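Local atomic coordinates of core protein VP4 (Bluetongue virus, PDB entry 2JHP), a protein that caps viral messenger RNA, carrying out guanylyl- and methyl-transfer steps, and forms part of the inner capsid of the virus. Residues Asp614-Leu619 with Glu639-Leu644; Val456-Ser461 with Val557-Gly562; Thr175-Val180 with Lys208-Gly213; Pro325-Asp330 with Lys384-His389. All coordinates share one frame; numbering follows the deposited sequence.

Contact 1: residues Asp614-Leu619 with Glu639-Leu644; sequences DLIAAL and ELLRHL
A pair of consecutive helices at the C-terminal end of the chain, 612-625 and 635-641, meets through Ile616 on the first and Leu641 and Arg642 on the second. The helices run in roughly opposite directions. Their closest CA atoms are those of Ile616 and Leu641, 7.1 Å apart. The two segments bury 204 Å² between them. Ile616 carries the contact from the first helix. Its CG1 sits between the backbone N and the carbonyl carbon (chi1 63°), which leaves CG2 beside the backbone N. That methyl lies 3.7 Å from CB of Leu641. The side chains of Ile616 and Leu641 slide past each other in opposite senses. Leu641 also packs on Phe572 and Leu576 of helix 568-576. The other branch of Ile616 meets Arg642, whose side chain crosses it at about a right angle. CD1 of Ile616 is 3.9 Å from NH1 of Arg642 and stands obliquely to the guanidinium. CB of Ile616 lies at the edge of that group and in its plane, 4.0 Å from NH1. The arginine chain bends at chi3 (62°), which turns its end back toward the first helix. NH1 also comes near NH2 of Arg620, a pairing of like charges that may cost some energy where Arg642 is exposed. Leu615 and Leu619 point to the same side as Ile616 and pack on Phe572 as well. Arg642 is the first residue beyond the end of helix 635-641. The arrangement is that of an antiparallel helical hairpin, joined to a small bundle with helices 551-561 and 568-576.

Contact 2: residues Val456-Ser461 with Val557-Gly562; sequences VMLNGS and VTLMSG
Helices 453-460 and 551-561 approach each other with the CA atoms of Met457 and Leu559 8.2 Å apart, too far for the backbones to touch, so side chains bridge the gap. Leu559 is the shared partner. Its CD2 methyl lies 4.1 Å from CE of Met457. The same methyl is 4.1 Å from CD1 of Leu458 and equally close to CG of that leucine. One methyl group thus fits between the ends of two neighbouring side chains of the other helix. Met457 starts from a CA-CB bond that points at helix 551-561, and its chain then bends at chi3 (70°), placing the terminal CE against the leucine. Leu458 and Leu559 leave their helices at a slant to the other segment, yet their ends come nearer, and the two side chains cross obliquely. All three residues are buried. Helix 453-460 is followed by strand 466-469, an outer strand of a seven-stranded mixed sheet with the 3-2-1-4-5-7-6 order of class I methyltransferases. Helix 551-561 belongs to the C-terminal helices, so the contact joins that layer to a methyltransferase domain. Tyr622 of helix 612-625 packs on both Leu458 and Leu559 and closes the same apolar patch. The carbonyl O of Gly562, just past the end of its helix, takes a hydrogen bond from NH2 of Arg453. The carbonyl O of Leu458 is bonded to NE1 of Trp637, on helix 635-641.

Contact 3: residues Thr175-Val180 with Lys208-Gly213; sequences TDEKLV and KKRSPG. With SAH (S-adenosyl-L-homocysteine), chain C.
Arg210 reaches across to Asp176 in one of the two S-adenosylhomocysteine-binding domains, whose sheet has the strand order of the class I methyltransferase fold. Helix 178-186 precedes strand 192-196 of that sheet, and helix 202-210, which ends with Arg210, follows it. The bond from CA to CB points at segment 175-180, and CG lies beside the backbone N (chi1 -58°). CB and CG serve as spacers. CD is the first atom to meet a partner, 3.1 Å from OD2 of Asp176. NE follows and makes the salt bridge, donating to OD2 of Asp176 at 2.8 Å. The bond is bent, with an N-H...O angle of 135°. The oxygen lies close to the guanidinium plane, but NE meets it from above the carboxylate plane. CG2 of Val180, an apolar neighbour on a buried residue, lies obliquely to the guanidinium, 4.1 Å from NE. Beyond CZ the two terminal nitrogens divide. NH1 is hydrogen-bonded to OE1 of Gln206, one turn back on the same helix. NH2 faces OE2 of Glu177 at 4.2 Å, an attraction longer than a salt bridge; that oxygen is paired with Arg202. Asp176 has a second partner too, since OD1 forms a salt bridge with NZ of Lys383, which probably offsets the nearby charge of Asp184. The start of helix 178-186 also lines the S-adenosylhomocysteine pocket. There, CD1 of Leu179 lies 3.4 Å from the carboxylate atom O of the ligand.

Contact 4: residues Pro325-Asp330 with Lys384-His389; sequences PQPGAD and KRLFEH. With GUN (guanine), chain D.
Pro325 follows strand 322-324, and its carbonyl O lies 3.9 Å from CD1 of Leu386 on helix 380-391. Gln326 turns away from that helix. Its amide is anchored to strand 335-341, with OE1 accepting from NE of Arg337 and NE2 donating to the backbone O of Glu335. Pro327 turns back toward the helix. Its CD and CG both touch CD1 of Leu386, each at 3.9 Å, so the leucine methyl sits against the CG-CD side of the proline ring. With CG beside the backbone N (chi1 -72°) and chi2 near 170°, CD1 of Leu386 reaches the ring of Pro327 and the carbonyl O of Pro325. Tyr185 of helix 178-186 packs on Pro327 and Leu386 as well. Gly328, with positive phi (79°), is the third residue of a type II beta turn from Gln326 to Ala329. The turn is closed by a weak bond from N of Ala329 to O of Gln326. Another side of helix 380-391 lines the guanine pocket of this methyltransferase-like domain. Atom N1 of the base lies over the centre of one face of Phe387, 3.8 Å above the ring. CG of Lys384 is 4.0 Å from guanine N9. NZ of Lys384 bonds OE2 of Glu388 on its syn side at 3.2 Å, a salt bridge one turn along the helix. The loop meets Leu386 by van der Waals contact, without a polar bond between the two segments. Phe387 offers the base a flat surface, while directional recognition comes from Arg214, Asn141 and the backbone O of Asp184.

How the contacts relate
The four contacts form two touching pairs on opposite sides of the chain's centre. Contacts 1 and 2 meet through CD1 of Leu619 and CD1 of Leu559, 4.1 Å apart, and share the C-terminal helical layer. Contacts 3 and 4 meet where CB of Lys178 lies 3.7 Å from O of Gly328, within one methyltransferase-like domain with bound S-adenosylhomocysteine and guanine. Contacts 2 and 4 are buried and apolar. Contacts 1 and 3 are partly buried, and each includes an exposed arginine: in contact 1 it packs against an isoleucine, in contact 3 it makes a salt bridge. The centres of contacts 1 and 3 lie about 60 Å apart.

Contact 1: residues Asp614-Leu619 with Glu639-Leu644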
# COMPACT_ATOMS: atom_id res chain seq x y z
N ASP A 614 -13.32 38.63 6.89
CA ASP A 614 -12.17 38.56 6.00
C ASP A 614 -12.14 37.21 5.30
O ASP A 614 -11.94 37.13 4.09
CB ASP A 614 -10.87 38.77 6.79
CG ASP A 614 -10.85 40.10 7.54
OD1 ASP A 614 -11.73 40.31 8.41
OD2 ASP A 614 -9.96 40.92 7.25
N LEU A 615 -12.36 36.16 6.07
CA LEU A 615 -12.42 34.81 5.53
C LEU A 615 -13.57 34.64 4.53
O LEU A 615 -13.38 34.00 3.49
CB LEU A 615 -12.49 33.77 6.65
CG LEU A 615 -11.40 33.77 7.73
CD1 LEU A 615 -11.59 32.60 8.69
CD2 LEU A 615 -9.98 33.75 7.15
N ILE A 616 -14.73 35.22 4.82
CA ILE A 616 -15.85 35.13 3.88
C ILE A 616 -15.60 35.94 2.60
O ILE A 616 -16.04 35.55 1.51
CB ILE A 616 -17.24 35.48 4.52
CG1 ILE A 616 -17.31 36.92 5.02
CG2 ILE A 616 -17.57 34.51 5.64
CD1 ILE A 616 -17.95 37.90 4.03
N ALA A 617 -14.88 37.06 2.74
CA ALA A 617 -14.43 37.87 1.60
C ALA A 617 -13.51 37.06 0.68
O ALA A 617 -13.62 37.14 -0.55
CB ALA A 617 -13.73 39.15 2.07
N ALA A 618 -12.60 36.28 1.27
CA ALA A 618 -11.71 35.43 0.50
C ALA A 618 -12.51 34.41 -0.30
O ALA A 618 -12.29 34.27 -1.51
CB ALA A 618 -10.69 34.73 1.41
N LEU A 619 -13.44 33.72 0.38
CA LEU A 619 -14.26 32.67 -0.25
C LEU A 619 -15.10 33.21 -1.40
O LEU A 619 -15.21 32.58 -2.45
CB LEU A 619 -15.15 31.96 0.79
CG LEU A 619 -14.77 30.65 1.50
CD1 LEU A 619 -14.05 29.64 0.59
CD2 LEU A 619 -13.96 30.89 2.77
N GLU A 639 -21.82 29.76 4.49
CA GLU A 639 -22.96 29.62 5.40
C GLU A 639 -22.59 28.92 6.72
O GLU A 639 -23.44 28.73 7.60
CB GLU A 639 -24.12 28.90 4.71
CG GLU A 639 -24.76 29.69 3.58
CD GLU A 639 -26.12 29.14 3.17
OE1 GLU A 639 -27.11 29.36 3.91
OE2 GLU A 639 -26.20 28.50 2.10
N LEU A 640 -21.32 28.54 6.86
CA LEU A 640 -20.79 28.05 8.13
C LEU A 640 -20.10 29.15 8.93
O LEU A 640 -20.25 29.20 10.15
CB LEU A 640 -19.83 26.87 7.91
CG LEU A 640 -19.27 26.20 9.18
CD1 LEU A 640 -19.23 24.69 9.02
CD2 LEU A 640 -17.88 26.75 9.54
N LEU A 641 -19.35 30.03 8.26
CA LEU A 641 -18.67 31.12 8.95
C LEU A 641 -19.63 32.19 9.46
O LEU A 641 -19.45 32.73 10.55
CB LEU A 641 -17.58 31.75 8.07
CG LEU A 641 -16.14 31.21 8.06
CD1 LEU A 641 -15.69 30.77 9.45
CD2 LEU A 641 -15.97 30.07 7.07
N ARG A 642 -20.66 32.48 8.66
CA ARG A 642 -21.70 33.45 9.03
C ARG A 642 -22.78 32.85 9.94
O ARG A 642 -23.94 33.27 9.90
CB ARG A 642 -22.32 34.11 7.78
CG ARG A 642 -22.93 33.14 6.76
CD ARG A 642 -23.24 33.82 5.42
NE ARG A 642 -22.04 34.36 4.75
CZ ARG A 642 -22.08 35.14 3.66
NH1 ARG A 642 -20.94 35.57 3.13
NH2 ARG A 642 -23.24 35.48 3.09
N HIS A 643 -22.39 31.86 10.74
CA HIS A 643 -23.26 31.22 11.71
C HIS A 643 -22.38 30.53 12.75
O HIS A 643 -22.42 30.89 13.93
CB HIS A 643 -24.21 30.23 11.01
CG HIS A 643 -25.59 30.18 11.59
ND1 HIS A 643 -26.20 29.00 11.97
CD2 HIS A 643 -26.48 31.17 11.86
CE1 HIS A 643 -27.41 29.27 12.44
NE2 HIS A 643 -27.60 30.58 12.39
N LEU A 644 -21.56 29.58 12.29
CA LEU A 644 -20.62 28.79 13.12
C LEU A 644 -21.30 27.97 14.22
O LEU A 644 -21.17 28.25 15.41
CB LEU A 644 -19.47 29.65 13.68
CG LEU A 644 -18.16 28.98 14.10
CD1 LEU A 644 -17.26 28.67 12.89
CD2 LEU A 644 -17.41 29.84 15.11
OXT LEU A 644 -22.00 27.00 13.93

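Contact 2: residues Val456-Ser461 with Val557-Gly562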
# COMPACT_ATOMS: atom_id res chain seq x y z
N VAL A 456 -10.40 19.33 -3.46
CA VAL A 456 -10.20 18.34 -2.41
C VAL A 456 -10.44 19.00 -1.07
O VAL A 456 -11.29 18.55 -0.29
CB VAL A 456 -8.77 17.72 -2.45
CG1 VAL A 456 -8.58 16.74 -1.31
CG2 VAL A 456 -8.49 17.05 -3.77
N MET A 457 -9.71 20.08 -0.80
CA MET A 457 -9.87 20.90 0.39
C MET A 457 -11.33 21.28 0.69
O MET A 457 -11.80 21.14 1.82
CB MET A 457 -9.06 22.18 0.26
CG MET A 457 -7.60 22.03 0.62
SD MET A 457 -6.73 23.59 0.49
CE MET A 457 -7.41 24.52 1.85
N LEU A 458 -12.02 21.75 -0.34
CA LEU A 458 -13.39 22.25 -0.18
C LEU A 458 -14.43 21.14 0.03
O LEU A 458 -15.46 21.36 0.67
CB LEU A 458 -13.76 23.19 -1.33
CG LEU A 458 -12.93 24.49 -1.35
CD1 LEU A 458 -12.87 25.14 -2.72
CD2 LEU A 458 -13.45 25.47 -0.33
N ASN A 459 -14.17 19.96 -0.52
CA ASN A 459 -15.10 18.83 -0.42
C ASN A 459 -14.76 17.87 0.70
O ASN A 459 -15.65 17.29 1.31
CB ASN A 459 -15.10 18.04 -1.73
CG ASN A 459 -15.67 18.81 -2.89
OD1 ASN A 459 -16.10 19.96 -2.75
ND2 ASN A 459 -15.69 18.18 -4.06
N GLY A 460 -13.47 17.70 0.94
CA GLY A 460 -12.96 16.66 1.83
C GLY A 460 -13.14 16.91 3.31
O GLY A 460 -13.33 15.97 4.07
N SER A 461 -13.08 18.18 3.72
CA SER A 461 -13.05 18.53 5.13
C SER A 461 -14.42 18.52 5.81
O SER A 461 -15.33 19.26 5.42
CB SER A 461 -12.39 19.89 5.33
OG SER A 461 -12.38 20.26 6.70
N VAL A 557 -5.03 32.93 -1.65
CA VAL A 557 -3.85 32.43 -2.35
C VAL A 557 -3.71 30.91 -2.22
O VAL A 557 -3.54 30.23 -3.23
CB VAL A 557 -2.55 33.19 -1.96
CG1 VAL A 557 -1.32 32.46 -2.45
CG2 VAL A 557 -2.58 34.62 -2.54
N THR A 558 -3.84 30.40 -1.00
CA THR A 558 -3.73 28.95 -0.74
C THR A 558 -4.68 28.16 -1.63
O THR A 558 -4.26 27.20 -2.27
CB THR A 558 -3.99 28.58 0.75
OG1 THR A 558 -5.15 29.26 1.22
CG2 THR A 558 -2.80 28.94 1.63
N LEU A 559 -5.95 28.58 -1.68
CA LEU A 559 -6.94 27.96 -2.56
C LEU A 559 -6.67 28.14 -4.07
O LEU A 559 -6.63 27.16 -4.84
CB LEU A 559 -8.33 28.49 -2.23
CG LEU A 559 -9.03 27.91 -1.01
CD1 LEU A 559 -10.30 28.70 -0.73
CD2 LEU A 559 -9.33 26.43 -1.20
N MET A 560 -6.48 29.39 -4.47
CA MET A 560 -6.37 29.76 -5.87
C MET A 560 -5.09 29.24 -6.50
O MET A 560 -5.04 29.01 -7.70
CB MET A 560 -6.49 31.27 -6.01
CG MET A 560 -6.83 31.78 -7.40
SD MET A 560 -8.50 31.44 -7.92
CE MET A 560 -9.43 32.52 -6.85
N SER A 561 -4.05 29.02 -5.69
CA SER A 561 -2.77 28.53 -6.20
C SER A 561 -2.83 27.09 -6.70
O SER A 561 -2.08 26.72 -7.61
CB SER A 561 -1.68 28.67 -5.14
OG SER A 561 -1.93 27.82 -4.04
N GLY A 562 -3.69 26.27 -6.09
CA GLY A 562 -3.77 24.85 -6.39
C GLY A 562 -2.54 24.09 -5.90
O GLY A 562 -2.33 22.93 -6.26

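Contact 3: residues Thr175-Val180 with Lys208-Gly213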
# COMPACT_ATOMS: atom_id res chain seq x y z
N THR A 175 11.59 -16.92 -9.80
CA THR A 175 11.17 -16.94 -8.38
C THR A 175 11.67 -18.20 -7.68
O THR A 175 12.55 -18.88 -8.19
CB THR A 175 9.63 -16.92 -8.18
OG1 THR A 175 8.96 -16.95 -9.44
CG2 THR A 175 9.21 -15.69 -7.37
N ASP A 176 11.08 -18.52 -6.53
CA ASP A 176 11.42 -19.72 -5.79
C ASP A 176 11.15 -21.00 -6.58
O ASP A 176 10.38 -20.99 -7.55
CB ASP A 176 10.65 -19.75 -4.47
CG ASP A 176 11.08 -18.65 -3.51
OD1 ASP A 176 10.34 -17.65 -3.35
OD2 ASP A 176 12.18 -18.77 -2.92
N GLU A 177 11.78 -22.10 -6.17
CA GLU A 177 11.54 -23.41 -6.77
C GLU A 177 10.06 -23.79 -6.72
O GLU A 177 9.38 -23.60 -5.70
CB GLU A 177 12.41 -24.49 -6.12
CG GLU A 177 12.31 -24.56 -4.59
CD GLU A 177 13.06 -25.74 -3.99
OE1 GLU A 177 12.66 -26.90 -4.24
OE2 GLU A 177 14.04 -25.51 -3.25
N LYS A 178 9.58 -24.31 -7.85
CA LYS A 178 8.17 -24.65 -8.09
C LYS A 178 7.35 -25.07 -6.87
O LYS A 178 6.26 -24.53 -6.64
CB LYS A 178 8.12 -25.72 -9.19
CG LYS A 178 6.84 -26.49 -9.36
CD LYS A 178 7.13 -27.73 -10.22
CE LYS A 178 6.34 -28.95 -9.73
NZ LYS A 178 6.85 -30.25 -10.26
N LEU A 179 7.89 -26.00 -6.08
CA LEU A 179 7.14 -26.59 -4.97
C LEU A 179 7.03 -25.75 -3.68
O LEU A 179 6.06 -25.92 -2.93
CB LEU A 179 7.62 -28.02 -4.68
CG LEU A 179 7.00 -29.06 -5.64
CD1 LEU A 179 7.77 -30.41 -5.67
CD2 LEU A 179 5.50 -29.27 -5.34
N VAL A 180 7.99 -24.85 -3.43
CA VAL A 180 7.81 -23.87 -2.35
C VAL A 180 7.00 -22.66 -2.82
O VAL A 180 6.29 -22.03 -2.04
CB VAL A 180 9.15 -23.45 -1.59
CG1 VAL A 180 10.38 -24.07 -2.20
CG2 VAL A 180 9.29 -21.93 -1.46
N LYS A 208 9.04 -22.86 5.79
CA LYS A 208 9.34 -22.43 7.16
C LYS A 208 10.45 -21.37 7.19
O LYS A 208 10.32 -20.37 7.88
CB LYS A 208 9.72 -23.62 8.04
CG LYS A 208 10.02 -23.24 9.49
CD LYS A 208 10.72 -24.36 10.31
CE LYS A 208 12.21 -24.42 10.09
NZ LYS A 208 12.82 -25.50 10.91
N LYS A 209 11.52 -21.61 6.44
CA LYS A 209 12.69 -20.73 6.42
C LYS A 209 12.40 -19.39 5.72
O LYS A 209 12.75 -18.33 6.24
CB LYS A 209 13.90 -21.45 5.79
CG LYS A 209 15.19 -20.64 5.69
CD LYS A 209 16.38 -21.45 6.22
CE LYS A 209 17.20 -22.15 5.12
NZ LYS A 209 18.52 -21.47 4.89
N ARG A 210 11.74 -19.44 4.57
CA ARG A 210 11.41 -18.22 3.84
C ARG A 210 10.18 -17.47 4.39
O ARG A 210 10.11 -16.25 4.28
CB ARG A 210 11.21 -18.52 2.35
CG ARG A 210 12.39 -19.15 1.69
CD ARG A 210 12.24 -19.04 0.19
NE ARG A 210 12.84 -20.12 -0.61
CZ ARG A 210 13.65 -21.09 -0.16
NH1 ARG A 210 13.99 -21.17 1.12
NH2 ARG A 210 14.11 -22.00 -1.02
N SER A 211 9.23 -18.20 4.97
CA SER A 211 8.01 -17.60 5.50
C SER A 211 7.70 -18.09 6.92
O SER A 211 6.70 -18.80 7.12
CB SER A 211 6.83 -17.91 4.58
OG SER A 211 7.18 -17.75 3.22
N PRO A 212 8.54 -17.72 7.91
CA PRO A 212 8.33 -18.18 9.30
C PRO A 212 6.90 -17.98 9.79
O PRO A 212 6.30 -18.91 10.34
CB PRO A 212 9.30 -17.31 10.12
CG PRO A 212 10.34 -16.84 9.15
CD PRO A 212 9.72 -16.85 7.77
N GLY A 213 6.36 -16.78 9.57
CA GLY A 213 5.05 -16.37 10.08
C GLY A 213 3.91 -17.30 9.72
O GLY A 213 3.35 -17.98 10.59
N SAH C . 5.64 -32.87 -2.34
CA SAH C . 6.98 -33.48 -2.61
CB SAH C . 7.09 -34.04 -4.04
CG SAH C . 6.10 -35.16 -4.34
SD SAH C . 6.94 -36.74 -4.53
C SAH C . 8.10 -32.48 -2.33
O SAH C . 7.89 -31.27 -2.38
OXT SAH C . 9.22 -32.87 -2.02
C5' SAH C . 5.42 -37.70 -4.55
C4' SAH C . 5.30 -38.49 -3.26
O4' SAH C . 4.01 -39.02 -3.12
C3' SAH C . 6.25 -39.67 -3.19
O3' SAH C . 7.27 -39.34 -2.29
C2' SAH C . 5.40 -40.83 -2.68
O2' SAH C . 5.97 -41.40 -1.52
C1' SAH C . 4.10 -40.16 -2.29
N9 SAH C . 2.88 -40.96 -2.45
C8 SAH C . 2.55 -41.85 -3.43
N7 SAH C . 1.30 -42.31 -3.18
C5 SAH C . 0.83 -41.72 -2.06
C6 SAH C . -0.37 -41.83 -1.36
N6 SAH C . -1.32 -42.64 -1.79
N1 SAH C . -0.55 -41.07 -0.21
C2 SAH C . 0.43 -40.23 0.24
N3 SAH C . 1.62 -40.13 -0.47
C4 SAH C . 1.81 -40.86 -1.59

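Contact 4: residues Pro325-Asp330 with Lys384-His389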
# COMPACT_ATOMS: atom_id res chain seq x y z
N PRO A 325 -1.06 -22.35 -14.57
CA PRO A 325 0.36 -22.64 -14.70
C PRO A 325 1.07 -22.50 -13.36
O PRO A 325 0.56 -21.86 -12.44
CB PRO A 325 0.86 -21.58 -15.69
CG PRO A 325 -0.37 -21.00 -16.32
CD PRO A 325 -1.44 -21.11 -15.28
N GLN A 326 2.24 -23.12 -13.26
CA GLN A 326 3.01 -23.16 -12.02
C GLN A 326 4.24 -22.26 -12.09
O GLN A 326 5.09 -22.45 -12.96
CB GLN A 326 3.46 -24.59 -11.71
CG GLN A 326 2.33 -25.61 -11.74
CD GLN A 326 2.74 -26.91 -11.11
OE1 GLN A 326 3.05 -26.96 -9.92
NE2 GLN A 326 2.75 -27.97 -11.89
N PRO A 327 4.32 -21.28 -11.18
CA PRO A 327 5.50 -20.44 -11.07
C PRO A 327 6.73 -21.28 -10.74
O PRO A 327 6.64 -22.18 -9.90
CB PRO A 327 5.18 -19.50 -9.91
CG PRO A 327 3.73 -19.59 -9.71
CD PRO A 327 3.29 -20.93 -10.19
N GLY A 328 7.85 -21.00 -11.40
CA GLY A 328 9.12 -21.68 -11.14
C GLY A 328 9.26 -23.06 -11.76
O GLY A 328 10.26 -23.75 -11.54
N ALA A 329 8.26 -23.46 -12.55
CA ALA A 329 8.28 -24.76 -13.22
C ALA A 329 9.05 -24.67 -14.53
O ALA A 329 9.11 -23.61 -15.15
CB ALA A 329 6.85 -25.25 -13.45
N ASP A 330 9.63 -25.79 -14.95
CA ASP A 330 10.42 -25.86 -16.18
C ASP A 330 9.57 -25.69 -17.43
O ASP A 330 8.38 -26.02 -17.43
CB ASP A 330 11.21 -27.17 -16.24
CG ASP A 330 12.55 -27.08 -15.54
OD1 ASP A 330 12.65 -26.35 -14.52
OD2 ASP A 330 13.52 -27.73 -16.01
N LYS A 384 2.54 -13.76 -7.78
CA LYS A 384 1.82 -12.62 -7.22
C LYS A 384 0.33 -12.67 -7.54
O LYS A 384 -0.50 -12.67 -6.64
CB LYS A 384 2.43 -11.29 -7.71
CG LYS A 384 2.01 -10.06 -6.90
CD LYS A 384 2.92 -8.87 -7.21
CE LYS A 384 2.24 -7.52 -6.98
NZ LYS A 384 1.20 -7.22 -8.02
N ARG A 385 0.03 -12.74 -8.84
CA ARG A 385 -1.32 -12.73 -9.38
C ARG A 385 -2.20 -13.90 -8.94
O ARG A 385 -3.42 -13.75 -8.80
CB ARG A 385 -1.28 -12.71 -10.90
CG ARG A 385 -0.95 -11.37 -11.50
CD ARG A 385 -1.46 -11.38 -12.93
NE ARG A 385 -0.64 -10.58 -13.84
CZ ARG A 385 -0.72 -10.67 -15.16
NH1 ARG A 385 -1.59 -11.51 -15.72
NH2 ARG A 385 0.05 -9.91 -15.92
N LEU A 386 -1.60 -15.07 -8.75
CA LEU A 386 -2.33 -16.22 -8.24
C LEU A 386 -2.73 -15.93 -6.79
O LEU A 386 -3.89 -16.02 -6.41
CB LEU A 386 -1.48 -17.50 -8.34
CG LEU A 386 -1.19 -18.15 -9.70
CD1 LEU A 386 -0.14 -19.25 -9.57
CD2 LEU A 386 -2.44 -18.73 -10.33
N PHE A 387 -1.74 -15.56 -5.99
CA PHE A 387 -1.94 -15.18 -4.61
C PHE A 387 -3.11 -14.21 -4.44
O PHE A 387 -4.03 -14.47 -3.66
CB PHE A 387 -0.65 -14.53 -4.07
CG PHE A 387 -0.63 -14.35 -2.59
CD1 PHE A 387 -0.86 -15.42 -1.74
CD2 PHE A 387 -0.35 -13.10 -2.04
CE1 PHE A 387 -0.83 -15.26 -0.38
CE2 PHE A 387 -0.30 -12.93 -0.66
CZ PHE A 387 -0.54 -14.01 0.18
N GLU A 388 -3.07 -13.10 -5.19
CA GLU A 388 -4.08 -12.05 -5.11
C GLU A 388 -5.46 -12.52 -5.58
O GLU A 388 -6.50 -12.08 -5.07
CB GLU A 388 -3.66 -10.84 -5.93
CG GLU A 388 -2.42 -10.10 -5.39
CD GLU A 388 -1.79 -9.14 -6.41
OE1 GLU A 388 -2.13 -9.22 -7.61
OE2 GLU A 388 -0.95 -8.31 -5.99
N HIS A 389 -5.47 -13.41 -6.56
CA HIS A 389 -6.72 -13.85 -7.12
C HIS A 389 -7.43 -14.83 -6.21
O HIS A 389 -8.66 -14.82 -6.10
CB HIS A 389 -6.53 -14.44 -8.52
CG HIS A 389 -7.83 -14.71 -9.21
ND1 HIS A 389 -8.22 -15.98 -9.58
CD2 HIS A 389 -8.86 -13.90 -9.53
CE1 HIS A 389 -9.42 -15.93 -10.13
NE2 HIS A 389 -9.83 -14.68 -10.11
N9 GUN D . 4.14 -11.72 -3.99
C8 GUN D . 4.37 -10.80 -3.05
N7 GUN D . 4.16 -11.34 -1.84
C5 GUN D . 3.80 -12.60 -2.02
C6 GUN D . 3.46 -13.62 -1.12
O6 GUN D . 3.47 -13.41 0.09
N1 GUN D . 3.12 -14.88 -1.64
C2 GUN D . 3.13 -15.05 -3.05
N2 GUN D . 2.80 -16.22 -3.56
N3 GUN D . 3.46 -14.05 -3.88
C4 GUN D . 3.79 -12.85 -3.39